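Local structure of tyrosinase (Aspergillus oryzae, 6JUC) at residues 69-74 against 365-370; 330-335 against 374-379; 334-339 against 358-363. The protein probably oxidises L-tyrosine and L-dopa to L-dopaquinone with molecular oxygen at a dinuclear copper centre, a reaction of melanin biosynthesis. The protein carries 2 engineered substitutions. All coordinates share one frame; numbering follows the deposited sequence.

Contact 1: 69-74 against 365-370. With CU (copper (II) ion), chain E; PER (peroxide ion), chain G.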
loop_
_atom_site.group_PDB
_atom_site.type_symbol
_atom_site.label_atom_id
_atom_site.label_comp_id
_atom_site.label_asym_id
_atom_site.label_seq_id
_atom_site.Cartn_x
_atom_site.Cartn_y
_atom_site.Cartn_z
ATOM N N GLY B 69 15.885 -12.937 -15.318
ATOM C CA GLY B 69 16.230 -12.385 -16.616
ATOM C C GLY B 69 16.058 -13.368 -17.747
ATOM O O GLY B 69 16.027 -12.990 -18.909
ATOM N N ILE B 70 15.993 -14.660 -17.466
ATOM C CA ILE B 70 15.733 -15.642 -18.519
ATOM C C ILE B 70 14.391 -15.362 -19.190
ATOM O O ILE B 70 14.223 -15.535 -20.393
ATOM C CB ILE B 70 15.735 -17.080 -17.961
ATOM C CG1 ILE B 70 17.116 -17.513 -17.453
ATOM C CG2 ILE B 70 15.194 -18.091 -18.965
ATOM C CD1 ILE B 70 17.144 -18.778 -16.634
ATOM N N HIS B 71 13.413 -14.942 -18.393
ATOM C CA HIS B 71 12.037 -14.804 -18.866
ATOM C C HIS B 71 11.872 -13.709 -19.913
ATOM O O HIS B 71 11.212 -13.945 -20.933
ATOM C CB HIS B 71 11.146 -14.527 -17.656
ATOM C CG HIS B 71 9.692 -14.384 -17.996
ATOM N ND1 HIS B 71 9.076 -13.158 -18.065
ATOM C CD2 HIS B 71 8.733 -15.300 -18.272
ATOM C CE1 HIS B 71 7.805 -13.322 -18.386
ATOM N NE2 HIS B 71 7.556 -14.614 -18.513
ATOM N N GLY B 72 12.454 -12.540 -19.673
ATOM C CA GLY B 72 12.212 -11.334 -20.449
ATOM C C GLY B 72 13.383 -10.372 -20.419
ATOM O O GLY B 72 14.533 -10.764 -20.670
ATOM N N ALA B 73 13.118 -9.112 -20.080
ATOM C CA ALA B 73 14.173 -8.106 -19.969
ATOM C C ALA B 73 15.188 -8.497 -18.897
ATOM O O ALA B 73 14.806 -9.056 -17.861
ATOM C CB ALA B 73 13.554 -6.751 -19.666
ATOM N N PRO B 74 16.476 -8.184 -19.019
ATOM C CA PRO B 74 17.025 -7.442 -20.146
ATOM C C PRO B 74 17.468 -8.251 -21.355
ATOM O O PRO B 74 18.293 -7.790 -22.158
ATOM C CB PRO B 74 18.231 -6.756 -19.473
ATOM C CG PRO B 74 18.719 -7.797 -18.506
ATOM C CD PRO B 74 17.467 -8.410 -17.942
ATOM N N VAL B 365 9.112 -7.720 -17.368
ATOM C CA VAL B 365 9.724 -7.612 -16.041
ATOM C C VAL B 365 8.976 -8.367 -14.957
ATOM O O VAL B 365 9.353 -8.269 -13.776
ATOM C CB VAL B 365 9.849 -6.139 -15.617
ATOM C CG1 VAL B 365 10.751 -5.373 -16.584
ATOM C CG2 VAL B 365 8.500 -5.438 -15.538
ATOM N N ALA B 366 7.954 -9.139 -15.318
ATOM C CA ALA B 366 7.138 -9.823 -14.315
ATOM C C ALA B 366 7.959 -10.787 -13.465
ATOM O O ALA B 366 7.656 -10.952 -12.285
ATOM C CB ALA B 366 5.969 -10.549 -14.969
ATOM N N ALA B 367 8.951 -11.452 -14.043
ATOM C CA ALA B 367 9.689 -12.491 -13.325
ATOM C C ALA B 367 10.480 -11.918 -12.154
ATOM O O ALA B 367 10.887 -12.689 -11.282
ATOM C CB ALA B 367 10.611 -13.256 -14.262
ATOM N N TYR B 368 10.713 -10.604 -12.067
ATOM C CA TYR B 368 11.446 -10.067 -10.914
ATOM C C TYR B 368 10.607 -10.081 -9.649
ATOM O O TYR B 368 11.145 -10.115 -8.536
ATOM C CB TYR B 368 11.978 -8.639 -11.198
ATOM C CG TYR B 368 12.970 -8.750 -12.334
ATOM C CD1 TYR B 368 14.256 -9.201 -12.076
ATOM C CD2 TYR B 368 12.613 -8.442 -13.640
ATOM C CE1 TYR B 368 15.182 -9.317 -13.092
ATOM C CE2 TYR B 368 13.543 -8.588 -14.660
ATOM C CZ TYR B 368 14.823 -9.022 -14.384
ATOM O OH TYR B 368 15.746 -9.177 -15.405
ATOM N N ASP B 369 9.273 -10.052 -9.774
ATOM C CA ASP B 369 8.504 -10.077 -8.522
ATOM C C ASP B 369 8.574 -11.467 -7.923
ATOM O O ASP B 369 8.202 -12.412 -8.634
ATOM C CB ASP B 369 7.049 -9.714 -8.810
ATOM C CG ASP B 369 6.284 -9.429 -7.527
ATOM O OD1 ASP B 369 6.464 -10.202 -6.569
ATOM O OD2 ASP B 369 5.518 -8.444 -7.459
ATOM N N PRO B 370 9.000 -11.638 -6.683
ATOM C CA PRO B 370 9.065 -12.996 -6.130
ATOM C C PRO B 370 7.767 -13.775 -6.207
ATOM O O PRO B 370 7.792 -15.017 -6.194
ATOM C CB PRO B 370 9.444 -12.746 -4.658
ATOM C CG PRO B 370 10.255 -11.476 -4.729
ATOM C CD PRO B 370 9.525 -10.627 -5.749
HETATM CU CU CU E . 5.642 -15.092 -18.915
HETATM O O1 PER G . 4.232 -15.757 -18.432
HETATM O O2 PER G . 4.963 -15.262 -17.175
HETATM O O HOH W 1 10.164 -10.907 -16.872
#
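The carbonyl oxygen of A73 accepts a hydrogen bond from Y368, OH to O at 2.6 Å. The A73 oxygen lies at the edge of the Y368 ring, the hydroxyl 19° out of the carbonyl plane. P74, after a cis peptide bond, brings CD to 3.2 Å from Y368 OH, and CA of G69 packs beside it. Tyrosine suits the place: its ring spans the gap and still ends in a donor.

Nearer the copper, the methyl CB of A367 meets CB of H71 at 3.7 Å; so small a side chain lets the imidazole lie close. H71 has CG anti to its backbone nitrogen (chi1 -179°), sending NE2 to copper at 2.0 Å. One water accepts from H71 ND1 at 2.8 Å and from backbone N of A367 at 3.1 Å. This second-shell bridge should restrain ring rotation, and with ND1 the donor NE2 is left for the metal. H71 and H98 bind this peroxide-holding copper of the dinuclear centre characteristic of tyrosinases; F107, at the third position, is engineered.

The contact is buried: 69-74 runs on from helix 64-69 and packs I70 and H71 on helix 103-129, while 365-370 leads into helix 371-389.

Contact 2: 330-335 against 374-379; sequences AIHNNV and LHHCNI. With CU (copper (II) ion), chain F; PER (peroxide ion), chain G.
H332 reaches across to helix 371-389 from its first side-chain atom. CB rests against CD1 of I379 at 3.8 Å, an apolar contact suited to a branched aliphatic residue. Further out, CG lies 4.0 Å from NE2 of H375, and CD2 packs beside CE1 of H376. ND1 turns back to its own helix and donates to OD1 of N333 at 2.9 Å, a bent bond (131°), with the backbone oxygen of E329 another acceptor. Together they should limit the ring's rotation, leaving NE2, at the tip, to bind copper at 2.0 Å.

H376 NE2 holds the same ion, the two nitrogens approaching as fellow ligands. With H336, they form the three-histidine copper site carried by a helix pair, part of the four-helix core characteristic of tyrosinases; the axes of 330-335 and 374-379 run at 162° to each other, nearly antiparallel.

H375 binds no copper here. Its NE2 donates to the H332 backbone oxygen, in the carbonyl plane on a lone pair, its ring nearly parallel to that of H332 but slid aside. V335 CG1 makes a CH-pi contact over one face, 3.6 Å from the centroid; I379 CG1 lies over the opposite face, offset toward the rim.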
loop_
_atom_site.group_PDB
_atom_site.type_symbol
_atom_site.label_atom_id
_atom_site.label_comp_id
_atom_site.label_asym_id
_atom_site.label_seq_id
_atom_site.Cartn_x
_atom_site.Cartn_y
_atom_site.Cartn_z
ATOM N N ALA B 330 -4.752 -18.101 -20.366
ATOM C CA ALA B 330 -5.635 -16.943 -20.202
ATOM C C ALA B 330 -5.887 -16.648 -18.729
ATOM O O ALA B 330 -5.800 -15.510 -18.258
ATOM C CB ALA B 330 -6.951 -17.217 -20.919
ATOM N N ILE B 331 -6.164 -17.692 -17.947
ATOM C CA ILE B 331 -6.352 -17.474 -16.505
ATOM C C ILE B 331 -5.065 -16.935 -15.886
ATOM O O ILE B 331 -5.064 -15.970 -15.109
ATOM C CB ILE B 331 -6.812 -18.773 -15.825
ATOM C CG1 ILE B 331 -8.228 -19.204 -16.254
ATOM C CG2 ILE B 331 -6.739 -18.662 -14.307
ATOM C CD1 ILE B 331 -8.536 -20.659 -16.002
ATOM N N HIS B 332 -3.931 -17.523 -16.253
ATOM C CA HIS B 332 -2.629 -17.059 -15.764
ATOM C C HIS B 332 -2.383 -15.597 -16.122
ATOM O O HIS B 332 -1.738 -14.842 -15.362
ATOM C CB HIS B 332 -1.557 -17.963 -16.377
ATOM C CG HIS B 332 -0.279 -17.332 -16.809
ATOM N ND1 HIS B 332 -0.097 -16.613 -17.971
ATOM C CD2 HIS B 332 0.942 -17.344 -16.199
ATOM C CE1 HIS B 332 1.152 -16.193 -18.054
ATOM N NE2 HIS B 332 1.808 -16.629 -16.984
ATOM N N ASN B 333 -2.819 -15.186 -17.312
ATOM C CA ASN B 333 -2.640 -13.801 -17.764
ATOM C C ASN B 333 -3.453 -12.842 -16.897
ATOM O O ASN B 333 -2.929 -11.801 -16.493
ATOM C CB ASN B 333 -3.087 -13.635 -19.213
ATOM C CG ASN B 333 -2.192 -14.260 -20.253
ATOM O OD1 ASN B 333 -1.113 -14.771 -19.944
ATOM N ND2 ASN B 333 -2.664 -14.268 -21.497
ATOM N N ASN B 334 -4.707 -13.199 -16.612
ATOM C CA ASN B 334 -5.507 -12.349 -15.735
ATOM C C ASN B 334 -4.841 -12.216 -14.370
ATOM O O ASN B 334 -4.838 -11.117 -13.819
ATOM C CB ASN B 334 -6.955 -12.849 -15.604
ATOM C CG ASN B 334 -7.786 -12.509 -16.831
ATOM O OD1 ASN B 334 -7.225 -12.274 -17.903
ATOM N ND2 ASN B 334 -9.096 -12.448 -16.684
ATOM N N VAL B 335 -4.298 -13.308 -13.824
ATOM C CA VAL B 335 -3.709 -13.220 -12.487
ATOM C C VAL B 335 -2.500 -12.292 -12.506
ATOM O O VAL B 335 -2.314 -11.496 -11.587
ATOM C CB VAL B 335 -3.332 -14.621 -11.980
ATOM C CG1 VAL B 335 -2.547 -14.534 -10.676
ATOM C CG2 VAL B 335 -4.583 -15.479 -11.784
ATOM N N LEU B 374 5.745 -18.231 -7.490
ATOM C CA LEU B 374 4.718 -18.921 -6.716
ATOM C C LEU B 374 3.462 -19.075 -7.571
ATOM O O LEU B 374 2.761 -20.091 -7.542
ATOM C CB LEU B 374 4.412 -18.183 -5.411
ATOM C CG LEU B 374 5.623 -17.869 -4.531
ATOM C CD1 LEU B 374 5.201 -17.013 -3.343
ATOM C CD2 LEU B 374 6.313 -19.154 -4.078
ATOM N N HIS B 375 3.203 -18.022 -8.341
ATOM C CA HIS B 375 2.161 -18.059 -9.362
ATOM C C HIS B 375 2.430 -19.182 -10.352
ATOM O O HIS B 375 1.566 -20.028 -10.581
ATOM C CB HIS B 375 2.094 -16.708 -10.082
ATOM C CG HIS B 375 1.042 -16.615 -11.143
ATOM N ND1 HIS B 375 -0.201 -17.195 -11.093
ATOM C CD2 HIS B 375 1.087 -15.944 -12.321
ATOM C CE1 HIS B 375 -0.872 -16.901 -12.192
ATOM N NE2 HIS B 375 -0.108 -16.141 -12.961
ATOM N N HIS B 376 3.630 -19.203 -10.923
ATOM C CA HIS B 376 3.943 -20.224 -11.918
ATOM C C HIS B 376 4.026 -21.595 -11.278
ATOM O O HIS B 376 3.747 -22.603 -11.916
ATOM C CB HIS B 376 5.228 -19.885 -12.694
ATOM C CG HIS B 376 4.807 -19.084 -13.899
ATOM N ND1 HIS B 376 4.231 -19.683 -14.993
ATOM C CD2 HIS B 376 4.752 -17.754 -14.116
ATOM C CE1 HIS B 376 3.894 -18.759 -15.880
ATOM N NE2 HIS B 376 4.211 -17.589 -15.370
ATOM N N CYS B 377 4.403 -21.678 -10.002
ATOM C CA CYS B 377 4.309 -22.997 -9.362
ATOM C C CYS B 377 2.871 -23.486 -9.356
ATOM O O CYS B 377 2.578 -24.664 -9.629
ATOM C CB CYS B 377 4.964 -22.905 -7.984
ATOM S SG CYS B 377 5.179 -24.543 -7.262
ATOM N N ASN B 378 1.895 -22.597 -9.091
ATOM C CA ASN B 378 0.511 -23.086 -9.161
ATOM C C ASN B 378 0.056 -23.351 -10.592
ATOM O O ASN B 378 -0.755 -24.245 -10.852
ATOM C CB ASN B 378 -0.451 -22.101 -8.489
ATOM C CG ASN B 378 -1.792 -22.764 -8.239
ATOM O OD1 ASN B 378 -1.845 -23.873 -7.697
ATOM N ND2 ASN B 378 -2.868 -22.112 -8.664
ATOM N N ILE B 379 0.563 -22.608 -11.574
ATOM C CA ILE B 379 0.209 -22.928 -12.973
ATOM C C ILE B 379 0.745 -24.303 -13.323
ATOM O O ILE B 379 0.073 -25.063 -14.034
ATOM C CB ILE B 379 0.723 -21.824 -13.912
ATOM C CG1 ILE B 379 0.057 -20.472 -13.618
ATOM C CG2 ILE B 379 0.628 -22.159 -15.397
ATOM C CD1 ILE B 379 -1.464 -20.552 -13.606
HETATM CU CU CU F . 3.477 -15.866 -16.304
HETATM O O1 PER G . 4.232 -15.757 -18.432
HETATM O O2 PER G . 4.963 -15.262 -17.175
#

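Contact 3: 334-339 against 358-363; sequences NVHNWV and GHMSSV. With CU (copper (II) ion), chain F; PER (peroxide ion), chain G.
The imidazole of H336 has the carbonyl oxygen of M360 at its edge, where ND1 donates to O at 2.7 Å. The acceptor lies close to the ring plane and the donor lies in the carbonyl plane, although the N-H...O angle of 145° leaves the bond somewhat bent. Beyond the two segments, F517 stacks on this ring, while H332 and H375 meet it edge-to-face.

M360 bends toward the same histidine: turns at chi2 (-73°) and chi3 (-76°) bring its sulfur obliquely toward the ring, SD 4.6 Å from the centroid, and place CE 3.6 Å from H336 ND1. Nearer the backbone, M360 CG packs against CG1 of V339 at 3.7 Å. A long, flexible methionine suits this place, touching a valine and an imidazole along one chain. S361 sets its CB against CA of N337, and its hydroxyl is hydrogen-bonded to the backbone oxygen of G341. The short 3-10 turn 359-361 is thereby laid against helix 328-340.

At the far end, H336 NE2 binds copper at 2.1 Å. With the ND1 N-H directed at a backbone oxygen, NE2 can offer its lone pair to the metal; the hydrogen bond should also make the ring a somewhat stronger electron donor.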
loop_
_atom_site.group_PDB
_atom_site.type_symbol
_atom_site.label_atom_id
_atom_site.label_comp_id
_atom_site.label_asym_id
_atom_site.label_seq_id
_atom_site.Cartn_x
_atom_site.Cartn_y
_atom_site.Cartn_z
ATOM N N ASN B 334 -4.707 -13.199 -16.612
ATOM C CA ASN B 334 -5.507 -12.349 -15.735
ATOM C C ASN B 334 -4.841 -12.216 -14.370
ATOM O O ASN B 334 -4.838 -11.117 -13.819
ATOM C CB ASN B 334 -6.955 -12.849 -15.604
ATOM C CG ASN B 334 -7.786 -12.509 -16.831
ATOM O OD1 ASN B 334 -7.225 -12.274 -17.903
ATOM N ND2 ASN B 334 -9.096 -12.448 -16.684
ATOM N N VAL B 335 -4.298 -13.308 -13.824
ATOM C CA VAL B 335 -3.709 -13.220 -12.487
ATOM C C VAL B 335 -2.500 -12.292 -12.506
ATOM O O VAL B 335 -2.314 -11.496 -11.587
ATOM C CB VAL B 335 -3.332 -14.621 -11.980
ATOM C CG1 VAL B 335 -2.547 -14.534 -10.676
ATOM C CG2 VAL B 335 -4.583 -15.479 -11.784
ATOM N N HIS B 336 -1.672 -12.359 -13.548
ATOM C CA HIS B 336 -0.556 -11.407 -13.690
ATOM C C HIS B 336 -1.051 -9.977 -13.552
ATOM O O HIS B 336 -0.512 -9.143 -12.812
ATOM C CB HIS B 336 0.105 -11.615 -15.055
ATOM C CG HIS B 336 1.245 -12.580 -15.093
ATOM N ND1 HIS B 336 2.496 -12.233 -14.632
ATOM C CD2 HIS B 336 1.354 -13.874 -15.501
ATOM C CE1 HIS B 336 3.332 -13.246 -14.765
ATOM N NE2 HIS B 336 2.659 -14.265 -15.294
ATOM N N ASN B 337 -2.100 -9.653 -14.310
ATOM C CA ASN B 337 -2.693 -8.313 -14.251
ATOM C C ASN B 337 -3.143 -7.957 -12.844
ATOM O O ASN B 337 -2.835 -6.904 -12.291
ATOM C CB ASN B 337 -3.894 -8.245 -15.213
ATOM C CG ASN B 337 -4.526 -6.875 -15.326
ATOM O OD1 ASN B 337 -3.858 -5.843 -15.180
ATOM N ND2 ASN B 337 -5.839 -6.817 -15.555
ATOM N N TRP B 338 -3.909 -8.851 -12.238
ATOM C CA TRP B 338 -4.555 -8.529 -10.966
ATOM C C TRP B 338 -3.531 -8.376 -9.859
ATOM O O TRP B 338 -3.702 -7.565 -8.941
ATOM C CB TRP B 338 -5.574 -9.620 -10.645
ATOM C CG TRP B 338 -6.798 -9.611 -11.500
ATOM C CD1 TRP B 338 -7.422 -8.527 -12.043
ATOM C CD2 TRP B 338 -7.570 -10.756 -11.899
ATOM N NE1 TRP B 338 -8.525 -8.919 -12.765
ATOM C CE2 TRP B 338 -8.637 -10.288 -12.688
ATOM C CE3 TRP B 338 -7.463 -12.131 -11.674
ATOM C CZ2 TRP B 338 -9.587 -11.138 -13.247
ATOM C CZ3 TRP B 338 -8.411 -12.970 -12.233
ATOM C CH2 TRP B 338 -9.467 -12.477 -13.016
ATOM N N VAL B 339 -2.427 -9.126 -9.916
ATOM C CA VAL B 339 -1.387 -8.961 -8.899
ATOM C C VAL B 339 -0.620 -7.657 -9.059
ATOM O O VAL B 339 -0.334 -6.984 -8.055
ATOM C CB VAL B 339 -0.415 -10.156 -8.914
ATOM C CG1 VAL B 339 0.783 -9.851 -8.028
ATOM C CG2 VAL B 339 -1.124 -11.424 -8.450
ATOM N N GLY B 358 2.475 -2.248 -11.850
ATOM C CA GLY B 358 3.483 -3.026 -11.168
ATOM C C GLY B 358 3.989 -4.165 -12.033
ATOM O O GLY B 358 3.413 -4.501 -13.063
ATOM N N HIS B 359 5.104 -4.739 -11.584
ATOM C CA HIS B 359 5.887 -5.630 -12.432
ATOM C C HIS B 359 5.097 -6.826 -12.927
ATOM O O HIS B 359 5.319 -7.222 -14.076
ATOM C CB HIS B 359 7.111 -6.136 -11.648
ATOM C CG HIS B 359 8.075 -5.001 -11.496
ATOM N ND1 HIS B 359 7.789 -3.918 -10.705
ATOM C CD2 HIS B 359 9.280 -4.790 -12.070
ATOM C CE1 HIS B 359 8.800 -3.066 -10.783
ATOM N NE2 HIS B 359 9.712 -3.569 -11.597
ATOM N N MET B 360 4.222 -7.392 -12.093
ATOM C CA MET B 360 3.578 -8.645 -12.498
ATOM C C MET B 360 2.699 -8.505 -13.723
ATOM O O MET B 360 2.418 -9.536 -14.346
ATOM C CB MET B 360 2.777 -9.247 -11.336
ATOM C CG MET B 360 3.650 -10.095 -10.409
ATOM S SD MET B 360 4.077 -11.656 -11.209
ATOM C CE MET B 360 2.538 -12.544 -11.026
ATOM N N SER B 361 2.263 -7.285 -14.070
ATOM C CA SER B 361 1.380 -7.170 -15.220
ATOM C C SER B 361 2.178 -7.130 -16.525
ATOM O O SER B 361 1.556 -7.140 -17.578
ATOM C CB SER B 361 0.472 -5.928 -15.163
ATOM O OG SER B 361 1.258 -4.740 -15.302
ATOM N N SER B 362 3.497 -7.045 -16.453
ATOM C CA SER B 362 4.335 -6.686 -17.584
ATOM C C SER B 362 5.244 -7.837 -17.986
ATOM O O SER B 362 6.113 -8.242 -17.213
ATOM C CB SER B 362 5.177 -5.449 -17.215
ATOM O OG SER B 362 6.150 -5.156 -18.209
ATOM N N VAL B 363 5.034 -8.393 -19.178
ATOM C CA VAL B 363 5.835 -9.527 -19.616
ATOM C C VAL B 363 7.322 -9.293 -19.442
ATOM O O VAL B 363 8.030 -10.176 -18.945
ATOM C CB VAL B 363 5.538 -9.880 -21.093
ATOM C CG1 VAL B 363 6.529 -10.926 -21.582
ATOM C CG2 VAL B 363 4.111 -10.390 -21.201
HETATM CU CU CU F . 3.477 -15.866 -16.304
HETATM O O1 PER G . 4.232 -15.757 -18.432
HETATM O O2 PER G . 4.963 -15.262 -17.175
#

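How the contacts relate
All three contacts are buried; the centre of contact 2 lies about 2 Å from the centre of the chain, against about 7 Å for contact 3 and about 13 Å for contact 1. Contacts 2 and 3 share N334 and V335 on helix 328-340 and serve the same copper; contact 1 serves the other, and the peroxide joins all three. Their second shells differ with the fold: the loop pair of contact 1 steadies its histidine through water, H332 of contact 2 is held from within its own helix by N333 and the E329 carbonyl, and the helix-turn pairing of contact 3 uses a backbone carbonyl. Contacts 1 and 3 also meet, H71 CE1 lying 3.2 Å from V363 O.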